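Local coordinates for fatty acid multifunctional protein (atmfp2) (Arabidopsis thaliana, PDB 2WTB) that carries out successive steps of peroxisomal fatty acid beta-oxidation, hydrating long-chain enoyl-CoA esters and oxidising 3-hydroxyacyl-CoA esters with NAD+, at residues D412-C417 against E437-Q442; G143-F148 against A271-Q276; A357-R362 against E371-T376; I627-F632 against S680-S685. One frame throughout, in Å; residues are numbered along the deposited sequence.

Contact 1: residues D412-C417 against E437-Q442; sequences DLEKYC and ERTKSQ
E414 accepts two hydrogen bonds from residues 437-442, both on one carboxylate oxygen, OE1. The backbone N of K440 lies 2.7 Å from E414 OE1, and its N-H points almost straight at the oxygen (170°). The hydroxyl of S441 gives the second bond, with S441 OG 2.8 Å from E414 OE1. The contact belongs to the Rossmann-type NAD-binding domain. It joins the C-terminal end of helix 403-416 to the loop between helix 432-435 and strand 445-450.

K440 N comes to OE1 from the syn side and S441 OG from the anti side. Both donors sit somewhat out of the carboxylate plane, on the same face of it. Two donors on one oxygen hold the group against rotation and probably draw negative charge to OE1. E414 reaches the loop because CG stands anti to the backbone N (chi1 180°) and the rest of the chain is extended. With an alanine here, K440 N and S441 OG would probably lose their shared acceptor, and the loop would be freer to move off the helix.

Around the bonds the packing is local. E414 and T439 run past each other in opposite directions. E414 OE2 lies 3.1 Å from T439 CB and 3.4 Å from T439 CG2. The T439 hydroxyl is used elsewhere, in a hydrogen bond with the backbone O of G436. R444 touches E414 and makes a weak hydrogen bond with S441 OG. The loop also ties itself together: Q442 NE2 donates to T439 O at 2.7 Å, from above the carbonyl plane.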
loop_
_atom_site.group_PDB
_atom_site.type_symbol
_atom_site.label_atom_id
_atom_site.label_comp_id
_atom_site.label_asym_id
_atom_site.label_seq_id
_atom_site.Cartn_x
_atom_site.Cartn_y
_atom_site.Cartn_z
ATOM N N ASP A 412 22.308 -28.889 8.589
ATOM C CA ASP A 412 22.466 -29.411 7.235
ATOM C C ASP A 412 22.667 -28.277 6.235
ATOM O O ASP A 412 23.496 -28.376 5.331
ATOM C CB ASP A 412 21.249 -30.249 6.835
ATOM C CG ASP A 412 21.121 -31.519 7.654
ATOM O OD1 ASP A 412 22.121 -31.930 8.281
ATOM O OD2 ASP A 412 20.021 -32.109 7.668
ATOM N N LEU A 413 21.899 -27.204 6.400
ATOM C CA LEU A 413 22.020 -26.041 5.531
ATOM C C LEU A 413 23.460 -25.551 5.497
ATOM O O LEU A 413 24.061 -25.435 4.432
ATOM C CB LEU A 413 21.097 -24.916 6.000
ATOM C CG LEU A 413 19.610 -25.067 5.682
ATOM C CD1 LEU A 413 18.831 -23.883 6.225
ATOM C CD2 LEU A 413 19.403 -25.204 4.185
ATOM N N GLU A 414 24.005 -25.270 6.675
ATOM C CA GLU A 414 25.381 -24.806 6.800
ATOM C C GLU A 414 26.355 -25.791 6.159
ATOM O O GLU A 414 27.441 -25.411 5.722
ATOM C CB GLU A 414 25.733 -24.608 8.274
ATOM C CG GLU A 414 27.149 -24.126 8.521
ATOM C CD GLU A 414 27.510 -24.138 9.992
ATOM O OE1 GLU A 414 28.094 -23.145 10.473
ATOM O OE2 GLU A 414 27.197 -25.138 10.672
ATOM N N LYS A 415 25.955 -27.057 6.100
ATOM C CA LYS A 415 26.813 -28.106 5.563
ATOM C C LYS A 415 26.795 -28.159 4.036
ATOM O O LYS A 415 27.845 -28.107 3.396
ATOM C CB LYS A 415 26.419 -29.468 6.138
ATOM C CG LYS A 415 27.303 -30.614 5.668
ATOM C CD LYS A 415 26.793 -31.957 6.166
ATOM C CE LYS A 415 26.813 -32.033 7.684
ATOM N NZ LYS A 415 26.279 -33.334 8.175
ATOM N N TYR A 416 25.599 -28.257 3.459
ATOM C CA TYR A 416 25.454 -28.469 2.019
ATOM C C TYR A 416 25.395 -27.178 1.199
ATOM O O TYR A 416 25.458 -27.218 -0.031
ATOM C CB TYR A 416 24.218 -29.327 1.726
ATOM C CG TYR A 416 24.243 -30.687 2.388
ATOM C CD1 TYR A 416 24.912 -31.754 1.803
ATOM C CD2 TYR A 416 23.595 -30.904 3.598
ATOM C CE1 TYR A 416 24.937 -32.999 2.405
ATOM C CE2 TYR A 416 23.616 -32.145 4.206
ATOM C CZ TYR A 416 24.287 -33.189 3.606
ATOM O OH TYR A 416 24.310 -34.426 4.210
ATOM N N CYS A 417 25.275 -26.041 1.874
ATOM C CA CYS A 417 25.162 -24.758 1.183
ATOM C C CYS A 417 26.513 -24.088 0.967
ATOM O O CYS A 417 27.487 -24.405 1.652
ATOM C CB CYS A 417 24.239 -23.809 1.952
ATOM S SG CYS A 417 22.481 -24.149 1.757
ATOM N N GLU A 437 21.785 -22.590 16.536
ATOM C CA GLU A 437 22.609 -23.023 17.659
ATOM C C GLU A 437 23.739 -23.957 17.231
ATOM O O GLU A 437 24.883 -23.794 17.657
ATOM C CB GLU A 437 21.743 -23.711 18.717
ATOM C CG GLU A 437 22.525 -24.275 19.892
ATOM C CD GLU A 437 23.171 -23.194 20.740
ATOM O OE1 GLU A 437 22.741 -22.024 20.650
ATOM O OE2 GLU A 437 24.109 -23.518 21.499
ATOM N N ARG A 438 23.415 -24.933 16.388
ATOM C CA ARG A 438 24.378 -25.962 16.005
ATOM C C ARG A 438 25.326 -25.526 14.886
ATOM O O ARG A 438 26.116 -26.328 14.388
ATOM C CB ARG A 438 23.657 -27.250 15.601
ATOM C CG ARG A 438 22.770 -27.845 16.681
ATOM C CD ARG A 438 22.449 -29.303 16.380
ATOM N NE ARG A 438 21.492 -29.864 17.327
ATOM C CZ ARG A 438 20.216 -30.106 17.044
ATOM N NH1 ARG A 438 19.742 -29.843 15.833
ATOM N NH2 ARG A 438 19.413 -30.617 17.967
ATOM N N THR A 439 25.250 -24.260 14.491
ATOM C CA THR A 439 26.101 -23.754 13.421
ATOM C C THR A 439 27.005 -22.630 13.907
ATOM O O THR A 439 26.919 -22.197 15.057
ATOM C CB THR A 439 25.273 -23.232 12.233
ATOM O OG1 THR A 439 24.734 -21.942 12.551
ATOM C CG2 THR A 439 24.139 -24.195 11.900
ATOM N N LYS A 440 27.876 -22.165 13.020
ATOM C CA LYS A 440 28.710 -21.004 13.291
ATOM C C LYS A 440 28.453 -19.952 12.225
ATOM O O LYS A 440 29.349 -19.195 11.852
ATOM C CB LYS A 440 30.187 -21.388 13.303
ATOM C CG LYS A 440 30.586 -22.273 14.470
ATOM C CD LYS A 440 32.066 -22.618 14.425
ATOM C CE LYS A 440 32.443 -23.546 15.564
ATOM N NZ LYS A 440 31.981 -23.009 16.874
ATOM N N SER A 441 27.217 -19.914 11.737
ATOM C CA SER A 441 26.846 -19.012 10.656
ATOM C C SER A 441 25.840 -17.969 11.123
ATOM O O SER A 441 24.929 -17.600 10.381
ATOM C CB SER A 441 26.262 -19.809 9.489
ATOM O OG SER A 441 27.099 -20.900 9.150
ATOM N N GLN A 442 26.011 -17.489 12.352
ATOM C CA GLN A 442 25.069 -16.540 12.940
ATOM C C GLN A 442 24.931 -15.263 12.115
ATOM O O GLN A 442 23.911 -14.580 12.182
ATOM C CB GLN A 442 25.468 -16.198 14.378
ATOM C CG GLN A 442 25.297 -17.343 15.363
ATOM C CD GLN A 442 26.310 -18.453 15.160
ATOM O OE1 GLN A 442 27.430 -18.217 14.702
ATOM N NE2 GLN A 442 25.923 -19.675 15.507
#

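Contact 2: residues G143-F148 against A271-Q276; sequences GVIPGF and AEVASQ
I145 and V273 meet with their side chains at about a right angle. I145 belongs to a loop of the crotonase fold, between strand 134-136 and helix 150-158. V273 lies on helix 263-277. The meeting is purely apolar. The delta methyl of I145 does most of the touching: I145 CD1 is 3.5 Å from V273 CG1 and 3.9 Å from V273 CB. The other branch adds less, with I145 CG2 4.2 Å from V273 CG1.

The torsions set up this crossing. I145 CG1 sits between the backbone N and the carbonyl carbon (chi1 83°), and CD1 then reaches V273. V273 turns CG1 anti to its own backbone N (chi1 168°), which offers that methyl to the isoleucine. The next residue on the helix, A274, takes the inner part of the same side chain: I145 CG1 lies 4.0 Å from A274 CB. C251 of helix 247-260 also touches I145, so two helices pack on this one residue. An alanine in its place would probably open a gap in front of V273 and A274 and let the loop shift against the helix.

The loop lies beside the predicted catalytic glutamates. The I145 side chain is about 5 Å from that of E139, and V144 and P146 both touch E139. At the far end of the loop F148 N donates a hydrogen bond to E119 OE2. The contact thus joins helix 263-277 to a loop that borders the probable hydratase active site. On the helix itself, S275 folds back, and S275 OG donates to E272 O at 3.0 Å.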
loop_
_atom_site.group_PDB
_atom_site.type_symbol
_atom_site.label_atom_id
_atom_site.label_comp_id
_atom_site.label_asym_id
_atom_site.label_seq_id
_atom_site.Cartn_x
_atom_site.Cartn_y
_atom_site.Cartn_z
ATOM N N GLY A 143 -5.956 10.809 -0.900
ATOM C CA GLY A 143 -7.011 11.543 -0.229
ATOM C C GLY A 143 -7.166 12.940 -0.791
ATOM O O GLY A 143 -7.787 13.806 -0.175
ATOM N N VAL A 144 -6.595 13.163 -1.968
ATOM C CA VAL A 144 -6.701 14.452 -2.634
ATOM C C VAL A 144 -7.501 14.286 -3.930
ATOM O O VAL A 144 -7.943 13.183 -4.250
ATOM C CB VAL A 144 -5.304 15.051 -2.907
ATOM C CG1 VAL A 144 -4.616 14.305 -4.039
ATOM C CG2 VAL A 144 -5.404 16.540 -3.213
ATOM N N ILE A 145 -7.699 15.378 -4.663
ATOM C CA ILE A 145 -8.444 15.328 -5.919
ATOM C C ILE A 145 -7.658 15.970 -7.056
ATOM O O ILE A 145 -6.733 16.749 -6.814
ATOM C CB ILE A 145 -9.791 16.066 -5.810
ATOM C CG1 ILE A 145 -9.586 17.567 -6.028
ATOM C CG2 ILE A 145 -10.459 15.780 -4.470
ATOM C CD1 ILE A 145 -10.865 18.329 -6.268
ATOM N N PRO A 146 -8.019 15.638 -8.305
ATOM C CA PRO A 146 -7.441 16.310 -9.475
ATOM C C PRO A 146 -7.685 17.812 -9.389
ATOM O O PRO A 146 -8.828 18.230 -9.214
ATOM C CB PRO A 146 -8.229 15.712 -10.643
ATOM C CG PRO A 146 -8.661 14.374 -10.156
ATOM C CD PRO A 146 -8.934 14.549 -8.689
ATOM N N GLY A 147 -6.630 18.611 -9.508
ATOM C CA GLY A 147 -6.746 20.042 -9.298
ATOM C C GLY A 147 -6.301 20.891 -10.471
ATOM O O GLY A 147 -6.089 22.094 -10.325
ATOM N N PHE A 148 -6.160 20.274 -11.638
ATOM C CA PHE A 148 -5.747 21.008 -12.829
ATOM C C PHE A 148 -6.780 20.924 -13.950
ATOM O O PHE A 148 -6.497 21.275 -15.095
ATOM C CB PHE A 148 -4.383 20.523 -13.322
ATOM C CG PHE A 148 -3.249 20.842 -12.386
ATOM C CD1 PHE A 148 -2.396 19.845 -11.945
ATOM C CD2 PHE A 148 -3.036 22.138 -11.949
ATOM C CE1 PHE A 148 -1.349 20.135 -11.088
ATOM C CE2 PHE A 148 -1.993 22.433 -11.091
ATOM C CZ PHE A 148 -1.149 21.431 -10.662
ATOM N N ALA A 271 -11.243 23.835 -7.817
ATOM C CA ALA A 271 -10.228 24.644 -7.157
ATOM C C ALA A 271 -10.544 24.819 -5.677
ATOM O O ALA A 271 -9.645 24.824 -4.835
ATOM C CB ALA A 271 -10.111 25.996 -7.837
ATOM N N GLU A 272 -11.829 24.959 -5.366
ATOM C CA GLU A 272 -12.277 25.115 -3.987
ATOM C C GLU A 272 -12.173 23.801 -3.221
ATOM O O GLU A 272 -11.657 23.762 -2.107
ATOM C CB GLU A 272 -13.717 25.638 -3.951
ATOM C CG GLU A 272 -14.271 25.840 -2.548
ATOM C CD GLU A 272 -15.697 26.365 -2.550
ATOM O OE1 GLU A 272 -16.197 26.735 -3.634
ATOM O OE2 GLU A 272 -16.316 26.409 -1.467
ATOM N N VAL A 273 -12.663 22.725 -3.828
ATOM C CA VAL A 273 -12.624 21.403 -3.211
ATOM C C VAL A 273 -11.194 20.945 -2.935
ATOM O O VAL A 273 -10.927 20.264 -1.941
ATOM C CB VAL A 273 -13.329 20.353 -4.095
ATOM C CG1 VAL A 273 -13.034 18.946 -3.602
ATOM C CG2 VAL A 273 -14.824 20.610 -4.125
ATOM N N ALA A 274 -10.278 21.328 -3.817
ATOM C CA ALA A 274 -8.883 20.923 -3.699
ATOM C C ALA A 274 -8.174 21.638 -2.553
ATOM O O ALA A 274 -7.324 21.056 -1.879
ATOM C CB ALA A 274 -8.152 21.166 -5.011
ATOM N N SER A 275 -8.529 22.900 -2.331
ATOM C CA SER A 275 -7.875 23.711 -1.309
ATOM C C SER A 275 -8.361 23.371 0.097
ATOM O O SER A 275 -7.741 23.762 1.087
ATOM C CB SER A 275 -8.085 25.202 -1.586
ATOM O OG SER A 275 -9.422 25.589 -1.322
ATOM N N GLN A 276 -9.469 22.645 0.183
ATOM C CA GLN A 276 -10.024 22.276 1.480
ATOM C C GLN A 276 -9.846 20.792 1.776
ATOM O O GLN A 276 -9.839 20.381 2.936
ATOM C CB GLN A 276 -11.501 22.674 1.569
ATOM C CG GLN A 276 -12.375 22.095 0.471
ATOM C CD GLN A 276 -13.717 22.795 0.369
ATOM O OE1 GLN A 276 -14.001 23.726 1.122
ATOM N NE2 GLN A 276 -14.546 22.352 -0.568
#

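Contact 3: residues A357-R362 against E371-T376; sequences ANLQSR and EKFEKT
The crossover from strand 338-341 to strand 380-383 of the Rossmann fold holds this contact, in which L359 and R362 pack on F373. L359 is in the last turns of helix 345-361, and R362 comes just after them. F373 is on the short helix 372-375.

F373 has the largest share of the buried surface. L359 comes to its ring along one border: L359 CG is 3.9 Å from F373 CD2, and L359 CD2 lies at the ring edge, in its plane. The backbone O of the same leucine stands over one ring face, toward the rim. K372 CG lies over the opposite face.

R362 meets the outer end of the ring through its aliphatic part. R362 CD is 3.4 Å from both F373 CZ and F373 CE2, and it approaches obliquely. The arginine chain bends at chi3 (44°), which turns the guanidinium away from a stacked position. The guanidinium and ring planes are 88° apart, and F373 CZ lies at the guanidinium edge, 4.1 Å from R362 NH1. The charge is thus not laid over the ring, and the touch is mainly one of methylene against aromatic carbon. T376 meets the leucine methyl that lies at the ring edge, with T376 OG1 3.2 Å from L359 CD2.

L333, V363 and M377 add to the apolar surroundings, with L333 and V363 on F373 and M377 on L359. The loop joining the two helices includes residues 365-368, which are not modelled and are probably mobile. Beyond T376 the chain enters strand 380-383, at the edge of the sheet next to strand 338-341.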
loop_
_atom_site.group_PDB
_atom_site.type_symbol
_atom_site.label_atom_id
_atom_site.label_comp_id
_atom_site.label_asym_id
_atom_site.label_seq_id
_atom_site.Cartn_x
_atom_site.Cartn_y
_atom_site.Cartn_z
ATOM N N ALA A 357 -1.658 -25.052 -8.121
ATOM C CA ALA A 357 -3.026 -24.656 -7.809
ATOM C C ALA A 357 -3.126 -23.148 -7.603
ATOM O O ALA A 357 -4.110 -22.521 -7.996
ATOM C CB ALA A 357 -3.524 -25.396 -6.575
ATOM N N ASN A 358 -2.100 -22.570 -6.987
ATOM C CA ASN A 358 -2.066 -21.133 -6.746
ATOM C C ASN A 358 -1.930 -20.338 -8.039
ATOM O O ASN A 358 -2.428 -19.218 -8.145
ATOM C CB ASN A 358 -0.928 -20.776 -5.789
ATOM C CG ASN A 358 -1.161 -21.297 -4.385
ATOM O OD1 ASN A 358 -2.299 -21.546 -3.981
ATOM N ND2 ASN A 358 -0.080 -21.460 -3.628
ATOM N N LEU A 359 -1.252 -20.927 -9.018
ATOM C CA LEU A 359 -1.050 -20.275 -10.307
ATOM C C LEU A 359 -2.257 -20.464 -11.224
ATOM O O LEU A 359 -2.650 -19.544 -11.942
ATOM C CB LEU A 359 0.223 -20.790 -10.986
ATOM C CG LEU A 359 1.552 -20.209 -10.493
ATOM C CD1 LEU A 359 1.852 -20.653 -9.072
ATOM C CD2 LEU A 359 2.692 -20.600 -11.421
ATOM N N GLN A 360 -2.840 -21.656 -11.193
ATOM C CA GLN A 360 -4.016 -21.952 -12.003
ATOM C C GLN A 360 -5.205 -21.104 -11.566
ATOM O O GLN A 360 -6.086 -20.793 -12.367
ATOM C CB GLN A 360 -4.369 -23.438 -11.917
ATOM C CG GLN A 360 -3.358 -24.352 -12.589
ATOM C CD GLN A 360 -3.607 -25.818 -12.290
ATOM O OE1 GLN A 360 -4.412 -26.157 -11.422
ATOM N NE2 GLN A 360 -2.912 -26.695 -13.005
ATOM N N SER A 361 -5.219 -20.730 -10.291
ATOM C CA SER A 361 -6.295 -19.915 -9.739
ATOM C C SER A 361 -6.372 -18.549 -10.419
ATOM O O SER A 361 -7.448 -18.112 -10.832
ATOM C CB SER A 361 -6.115 -19.745 -8.229
ATOM O OG SER A 361 -7.181 -18.999 -7.667
ATOM N N ARG A 362 -5.228 -17.881 -10.535
ATOM C CA ARG A 362 -5.177 -16.561 -11.158
ATOM C C ARG A 362 -5.094 -16.638 -12.684
ATOM O O ARG A 362 -4.779 -15.650 -13.349
ATOM C CB ARG A 362 -4.016 -15.734 -10.600
ATOM C CG ARG A 362 -2.694 -16.476 -10.519
ATOM C CD ARG A 362 -1.529 -15.501 -10.512
ATOM N NE ARG A 362 -1.771 -14.364 -9.628
ATOM C CZ ARG A 362 -1.078 -13.231 -9.667
ATOM N NH1 ARG A 362 -0.101 -13.079 -10.550
ATOM N NH2 ARG A 362 -1.366 -12.247 -8.825
ATOM N N GLU A 371 0.722 -19.506 -21.516
ATOM C CA GLU A 371 2.140 -19.797 -21.675
ATOM C C GLU A 371 2.935 -19.127 -20.560
ATOM O O GLU A 371 4.090 -19.470 -20.311
ATOM C CB GLU A 371 2.642 -19.339 -23.045
ATOM C CG GLU A 371 4.053 -19.805 -23.373
ATOM C CD GLU A 371 4.491 -19.411 -24.769
ATOM O OE1 GLU A 371 5.713 -19.396 -25.026
ATOM O OE2 GLU A 371 3.614 -19.115 -25.608
ATOM N N LYS A 372 2.304 -18.167 -19.891
ATOM C CA LYS A 372 2.915 -17.508 -18.747
ATOM C C LYS A 372 2.982 -18.466 -17.565
ATOM O O LYS A 372 4.065 -18.824 -17.103
ATOM C CB LYS A 372 2.124 -16.257 -18.359
ATOM C CG LYS A 372 2.674 -15.512 -17.146
ATOM C CD LYS A 372 3.717 -14.471 -17.539
ATOM C CE LYS A 372 5.012 -15.110 -18.014
ATOM N NZ LYS A 372 5.984 -14.101 -18.518
ATOM N N PHE A 373 1.815 -18.882 -17.083
ATOM C CA PHE A 373 1.740 -19.786 -15.942
ATOM C C PHE A 373 1.980 -21.230 -16.362
ATOM O O PHE A 373 1.377 -22.160 -15.825
ATOM C CB PHE A 373 0.401 -19.636 -15.220
ATOM C CG PHE A 373 0.172 -18.261 -14.661
ATOM C CD1 PHE A 373 -0.645 -17.357 -15.320
ATOM C CD2 PHE A 373 0.789 -17.865 -13.486
ATOM C CE1 PHE A 373 -0.851 -16.090 -14.811
ATOM C CE2 PHE A 373 0.587 -16.600 -12.973
ATOM C CZ PHE A 373 -0.233 -15.710 -13.637
ATOM N N GLU A 374 2.867 -21.398 -17.337
ATOM C CA GLU A 374 3.328 -22.710 -17.763
ATOM C C GLU A 374 4.848 -22.682 -17.810
ATOM O O GLU A 374 5.512 -23.695 -17.591
ATOM C CB GLU A 374 2.761 -23.061 -19.137
ATOM C CG GLU A 374 3.283 -24.370 -19.708
ATOM C CD GLU A 374 2.737 -24.663 -21.093
ATOM O OE1 GLU A 374 3.279 -25.563 -21.769
ATOM O OE2 GLU A 374 1.768 -23.991 -21.506
ATOM N N LYS A 375 5.394 -21.503 -18.092
ATOM C CA LYS A 375 6.836 -21.305 -18.117
ATOM C C LYS A 375 7.366 -21.068 -16.707
ATOM O O LYS A 375 8.463 -21.506 -16.363
ATOM C CB LYS A 375 7.197 -20.124 -19.021
ATOM N N THR A 376 6.578 -20.375 -15.890
ATOM C CA THR A 376 6.970 -20.096 -14.514
ATOM C C THR A 376 6.980 -21.372 -13.677
ATOM O O THR A 376 7.489 -21.383 -12.556
ATOM C CB THR A 376 6.035 -19.067 -13.854
ATOM O OG1 THR A 376 4.715 -19.613 -13.755
ATOM C CG2 THR A 376 5.992 -17.786 -14.670
#

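Contact 4: residues I627-F632 against S680-S685; sequences IIEMTF and SKYIYS
Between 627-632 of helix 624-644 and 680-685 of helix 680-694 one pair touches, E629 and Y682. The first residue of 627-632, I627, does not face that helix. Its side chain packs on I522 of helix 519-529, and its carbonyl serves T631. I628 touches F529 of the same helix.

E629 makes the contact. Its side chain runs out extended beyond CG toward Y682, spanning helices whose nearest CA atoms, those of E629 and I683, are 8.7 Å apart. The tyrosine holds CG anti to its backbone N (chi1 180°), which carries the ring across to the glutamate. Y682 OH donates to E629 OE1 at 3.0 Å, using the syn lone pair of that oxygen. E629 OE2 is equally near the hydroxyl. The carboxylate and ring planes are 75° apart, and OE1 lies at the ring edge, in its plane. OE2 comes to the ring obliquely, 3.4 Å from Y682 CE2.

This is the all-helical C-terminal region that follows the NAD-binding domain. The glutamate is buried, and the tyrosine hydroxyl supplies a polar partner for its carboxylate between two helices.

M630 turns to L512 of helix 498-514. T631 folds its hydroxyl back on its own helix, and T631 OG1 donates to I627 O at 2.9 Å. F632 N donates to I628 O at 2.8 Å, and that same carbonyl oxygen sits at the edge of the F632 ring, in its plane.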
loop_
_atom_site.group_PDB
_atom_site.type_symbol
_atom_site.label_atom_id
_atom_site.label_comp_id
_atom_site.label_asym_id
_atom_site.label_seq_id
_atom_site.Cartn_x
_atom_site.Cartn_y
_atom_site.Cartn_z
ATOM N N ILE A 627 -15.514 0.532 23.110
ATOM C CA ILE A 627 -15.080 -0.768 22.613
ATOM C C ILE A 627 -13.757 -0.609 21.877
ATOM O O ILE A 627 -12.770 -1.274 22.191
ATOM C CB ILE A 627 -16.104 -1.387 21.647
ATOM C CG1 ILE A 627 -17.311 -1.927 22.412
ATOM C CG2 ILE A 627 -15.460 -2.503 20.839
ATOM C CD1 ILE A 627 -18.364 -2.549 21.516
ATOM N N ILE A 628 -13.749 0.287 20.898
ATOM C CA ILE A 628 -12.546 0.580 20.137
ATOM C C ILE A 628 -11.407 1.008 21.057
ATOM O O ILE A 628 -10.296 0.490 20.963
ATOM C CB ILE A 628 -12.808 1.676 19.085
ATOM C CG1 ILE A 628 -13.758 1.155 18.004
ATOM C CG2 ILE A 628 -11.507 2.139 18.460
ATOM C CD1 ILE A 628 -14.263 2.226 17.066
ATOM N N GLU A 629 -11.692 1.941 21.961
ATOM C CA GLU A 629 -10.655 2.496 22.825
ATOM C C GLU A 629 -10.037 1.470 23.773
ATOM O O GLU A 629 -8.848 1.541 24.077
ATOM C CB GLU A 629 -11.179 3.705 23.605
ATOM C CG GLU A 629 -11.304 4.965 22.764
ATOM C CD GLU A 629 -11.347 6.231 23.600
ATOM O OE1 GLU A 629 -11.490 6.126 24.837
ATOM O OE2 GLU A 629 -11.236 7.331 23.017
ATOM N N MET A 630 -10.842 0.519 24.235
ATOM C CA MET A 630 -10.354 -0.507 25.152
ATOM C C MET A 630 -9.678 -1.655 24.405
ATOM O O MET A 630 -8.980 -2.476 25.002
ATOM C CB MET A 630 -11.491 -1.047 26.025
ATOM C CG MET A 630 -12.133 -0.008 26.930
ATOM S SD MET A 630 -13.198 -0.736 28.194
ATOM C CE MET A 630 -11.980 -1.515 29.249
ATOM N N THR A 631 -9.884 -1.704 23.095
ATOM C CA THR A 631 -9.337 -2.779 22.282
ATOM C C THR A 631 -8.068 -2.344 21.552
ATOM O O THR A 631 -7.229 -3.172 21.202
ATOM C CB THR A 631 -10.382 -3.285 21.261
ATOM O OG1 THR A 631 -11.506 -3.829 21.961
ATOM C CG2 THR A 631 -9.791 -4.359 20.366
ATOM N N PHE A 632 -7.924 -1.039 21.339
ATOM C CA PHE A 632 -6.821 -0.521 20.533
ATOM C C PHE A 632 -5.745 0.210 21.330
ATOM O O PHE A 632 -4.575 0.202 20.951
ATOM C CB PHE A 632 -7.351 0.372 19.413
ATOM C CG PHE A 632 -7.824 -0.389 18.217
ATOM C CD1 PHE A 632 -6.919 -0.874 17.290
ATOM C CD2 PHE A 632 -9.168 -0.635 18.022
ATOM C CE1 PHE A 632 -7.351 -1.583 16.189
ATOM C CE2 PHE A 632 -9.606 -1.342 16.918
ATOM C CZ PHE A 632 -8.700 -1.817 16.004
ATOM N N SER A 680 -1.234 11.588 23.500
ATOM C CA SER A 680 -0.642 10.667 24.462
ATOM C C SER A 680 -1.221 10.861 25.861
ATOM O O SER A 680 -1.478 9.892 26.573
ATOM C CB SER A 680 0.877 10.833 24.500
ATOM O OG SER A 680 1.235 12.139 24.913
ATOM N N LYS A 681 -1.421 12.117 26.249
ATOM C CA LYS A 681 -1.943 12.431 27.573
ATOM C C LYS A 681 -3.307 11.781 27.800
ATOM O O LYS A 681 -3.582 11.255 28.878
ATOM C CB LYS A 681 -2.025 13.947 27.776
ATOM C CG LYS A 681 -2.138 14.372 29.232
ATOM C CD LYS A 681 -1.762 15.833 29.410
ATOM C CE LYS A 681 -1.594 16.180 30.879
ATOM N NZ LYS A 681 -1.059 17.557 31.067
ATOM N N TYR A 682 -4.156 11.818 26.777
ATOM C CA TYR A 682 -5.454 11.159 26.833
ATOM C C TYR A 682 -5.289 9.646 26.956
ATOM O O TYR A 682 -5.743 9.039 27.926
ATOM C CB TYR A 682 -6.274 11.494 25.587
ATOM C CG TYR A 682 -7.639 10.841 25.554
ATOM C CD1 TYR A 682 -8.768 11.526 25.984
ATOM C CD2 TYR A 682 -7.797 9.542 25.089
ATOM C CE1 TYR A 682 -10.017 10.933 25.952
ATOM C CE2 TYR A 682 -9.041 8.942 25.055
ATOM C CZ TYR A 682 -10.148 9.642 25.488
ATOM O OH TYR A 682 -11.388 9.046 25.456
ATOM N N ILE A 683 -4.639 9.044 25.964
ATOM C CA ILE A 683 -4.395 7.603 25.955
ATOM C C ILE A 683 -3.793 7.127 27.276
ATOM O O ILE A 683 -4.165 6.076 27.795
ATOM C CB ILE A 683 -3.468 7.193 24.789
ATOM C CG1 ILE A 683 -4.105 7.559 23.449
ATOM C CG2 ILE A 683 -3.162 5.704 24.840
ATOM C CD1 ILE A 683 -3.305 7.107 22.246
ATOM N N TYR A 684 -2.862 7.909 27.812
ATOM C CA TYR A 684 -2.240 7.598 29.092
ATOM C C TYR A 684 -3.265 7.639 30.220
ATOM O O TYR A 684 -3.475 6.646 30.916
ATOM C CB TYR A 684 -1.099 8.578 29.377
ATOM C CG TYR A 684 -0.505 8.472 30.766
ATOM C CD1 TYR A 684 0.144 7.317 31.181
ATOM C CD2 TYR A 684 -0.578 9.537 31.655
ATOM C CE1 TYR A 684 0.692 7.219 32.447
ATOM C CE2 TYR A 684 -0.030 9.449 32.921
ATOM C CZ TYR A 684 0.603 8.289 33.312
ATOM O OH TYR A 684 1.150 8.197 34.574
ATOM N N SER A 685 -3.904 8.793 30.387
ATOM C CA SER A 685 -4.889 8.990 31.444
ATOM C C SER A 685 -5.982 7.927 31.412
ATOM O O SER A 685 -6.420 7.440 32.456
ATOM C CB SER A 685 -5.514 10.384 31.335
ATOM O OG SER A 685 -6.552 10.556 32.286
#

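The four contacts follow one another along the chain without nesting, in the order 2, 3, 1, 4. Contact 2 is the one beside the predicted hydratase glutamates: the I145 side chain is about 5 Å from that of E139 and about 7 Å from that of E119. Contacts 1 and 3 share the NAD-binding domain, yet their centres are about 34 Å apart: contact 3 lies by the edge strand 380-383, contact 1 by helix 403-416. Contact 4 belongs to the C-terminal helices, its centre about 33 Å from that of contact 2 and 47 Å from that of contact 3. Contacts 1 and 2 are the most distant pair, with centres about 57 Å apart. No two of them touch.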